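Local structure of TCP pilus virulence regulatory protein (Vibrio cholerae, 4MLO) at residues I222-I226 / F251-F255. The protein is an AraC-family transcriptional activator of virulence genes in Vibrio cholerae, probably binding DNA through helix-turn-helix elements, and carries palmitoleic acid in a pocket. Numbering follows the deposited sequence. Where two conformers were deposited one is given.
Sequences ISYSI and FSTVF
I222 lies against V254 and F255 and has the largest share of the contact, 82 of 244 Å² buried. Its CB branches into CG2, 4.1 Å from F255 CD2, and CG1, 3.6 Å from V254 CG1. With CG1 beside the backbone N (chi1 -71°) and anti to the carbonyl carbon, the longer branch runs toward helix 248-259, where CD1 ends 3.7 Å from F255 N, over the backbone. That methyl also lies 4.1 Å from F251 CD1, so it sits among V254 and both phenylalanines.

One turn on, S225 OG lies at the edge of both rings, near their planes, 3.4 Å from F251 CE1. No hydrogen bond crosses the interface; the hydroxyl instead donates to I222 O at 2.7 Å, with a C=O...OG angle of 122°. The same carbonyl accepts I226 N, so two bonds grip it. I226 adds CG1 against F255 CE2, obliquely, and its side chain comes within about 4 Å of the palmitoleic acid.

The axes of the two short segments are inclined at 98° and come no closer than 11.1 Å. Helix 213-230 thus packs across helix 248-259, which lies in the AraC-family helix-turn-helix region. F251 touches helix 236-242, F255 meets helix 263-271, and S223 OG hydrogen-bonds Y26 O of strand 19-26.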
loop_
_atom_site.group_PDB
_atom_site.type_symbol
_atom_site.label_atom_id
_atom_site.label_comp_id
_atom_site.label_asym_id
_atom_site.label_seq_id
_atom_site.Cartn_x
_atom_site.Cartn_y
_atom_site.Cartn_z
ATOM N N ILE A 222 3.382 -8.995 -8.245
ATOM C CA ILE A 222 4.544 -8.135 -7.965
ATOM C C ILE A 222 4.610 -7.795 -6.487
ATOM O O ILE A 222 5.689 -7.762 -5.872
ATOM C CB ILE A 222 4.499 -6.860 -8.832
ATOM C CG1 ILE A 222 4.793 -7.154 -10.316
ATOM C CG2 ILE A 222 5.494 -5.760 -8.329
ATOM C CD1 ILE A 222 6.144 -7.800 -10.615
ATOM N N SER A 223 3.476 -7.481 -5.890
ATOM C CA SER A 223 3.523 -7.135 -4.485
ATOM C C SER A 223 3.899 -8.347 -3.637
ATOM O O SER A 223 4.586 -8.194 -2.627
ATOM C CB SER A 223 2.204 -6.489 -4.095
ATOM O OG SER A 223 2.111 -5.228 -4.759
ATOM N N TYR A 224 3.542 -9.561 -4.073
ATOM C CA TYR A 224 4.037 -10.765 -3.420
ATOM C C TYR A 224 5.559 -10.867 -3.521
ATOM O O TYR A 224 6.243 -11.157 -2.524
ATOM C CB TYR A 224 3.316 -11.975 -4.033
ATOM C CG TYR A 224 3.523 -13.303 -3.355
ATOM C CD1 TYR A 224 4.579 -14.100 -3.674
ATOM C CD2 TYR A 224 2.561 -13.805 -2.480
ATOM C CE1 TYR A 224 4.758 -15.353 -3.076
ATOM C CE2 TYR A 224 2.745 -15.059 -1.873
ATOM C CZ TYR A 224 3.871 -15.802 -2.177
ATOM O OH TYR A 224 4.094 -17.061 -1.615
ATOM N N SER A 225 6.121 -10.583 -4.702
ATOM C CA SER A 225 7.577 -10.647 -4.858
ATOM C C SER A 225 8.278 -9.622 -3.956
ATOM O O SER A 225 9.381 -9.882 -3.453
ATOM C CB SER A 225 7.968 -10.436 -6.328
ATOM O OG SER A 225 7.916 -9.084 -6.780
ATOM N N ILE A 226 7.686 -8.443 -3.820
ATOM C CA ILE A 226 8.241 -7.407 -2.954
ATOM C C ILE A 226 8.244 -7.904 -1.521
ATOM O O ILE A 226 9.246 -7.817 -0.817
ATOM C CB ILE A 226 7.456 -6.094 -3.135
ATOM C CG1 ILE A 226 7.843 -5.473 -4.467
ATOM C CG2 ILE A 226 7.773 -5.115 -2.042
ATOM C CD1 ILE A 226 6.889 -4.404 -4.916
ATOM N N PHE A 251 8.628 -11.892 -15.181
ATOM C CA PHE A 251 8.743 -11.203 -13.907
ATOM C C PHE A 251 9.485 -9.884 -14.046
ATOM O O PHE A 251 8.989 -8.843 -13.615
ATOM C CB PHE A 251 9.467 -12.094 -12.910
ATOM C CG PHE A 251 9.910 -11.379 -11.654
ATOM C CD1 PHE A 251 8.998 -10.765 -10.826
ATOM C CD2 PHE A 251 11.268 -11.343 -11.287
ATOM C CE1 PHE A 251 9.408 -10.145 -9.645
ATOM C CE2 PHE A 251 11.634 -10.741 -10.143
ATOM C CZ PHE A 251 10.718 -10.140 -9.323
ATOM N N SER A 252 10.676 -9.922 -14.636
ATOM C CA SER A 252 11.480 -8.702 -14.746
ATOM C C SER A 252 10.752 -7.624 -15.519
ATOM O O SER A 252 10.793 -6.442 -15.145
ATOM C CB SER A 252 12.819 -9.002 -15.436
ATOM O OG SER A 252 13.535 -9.986 -14.727
ATOM N N THR A 253 10.087 -8.005 -16.608
ATOM C CA THR A 253 9.385 -7.038 -17.450
ATOM C C THR A 253 8.231 -6.358 -16.696
ATOM O O THR A 253 8.078 -5.122 -16.702
ATOM C CB THR A 253 8.870 -7.744 -18.707
ATOM O OG1 THR A 253 9.960 -8.302 -19.461
ATOM C CG2 THR A 253 8.193 -6.744 -19.584
ATOM N N VAL A 254 7.401 -7.158 -16.025
ATOM C CA VAL A 254 6.321 -6.591 -15.227
ATOM C C VAL A 254 6.853 -5.756 -14.049
ATOM O O VAL A 254 6.282 -4.717 -13.722
ATOM C CB VAL A 254 5.384 -7.721 -14.744
ATOM C CG1 VAL A 254 4.273 -7.142 -13.884
ATOM C CG2 VAL A 254 4.814 -8.466 -15.952
ATOM N N PHE A 255 7.941 -6.201 -13.384
ATOM C CA PHE A 255 8.494 -5.471 -12.248
ATOM C C PHE A 255 8.988 -4.101 -12.705
ATOM O O PHE A 255 8.690 -3.080 -12.071
ATOM C CB PHE A 255 9.603 -6.295 -11.605
ATOM C CG PHE A 255 10.038 -5.793 -10.254
ATOM C CD1 PHE A 255 10.922 -4.737 -10.151
ATOM C CD2 PHE A 255 9.527 -6.315 -9.096
ATOM C CE1 PHE A 255 11.311 -4.262 -8.929
ATOM C CE2 PHE A 255 9.911 -5.826 -7.851
ATOM C CZ PHE A 255 10.805 -4.779 -7.782
#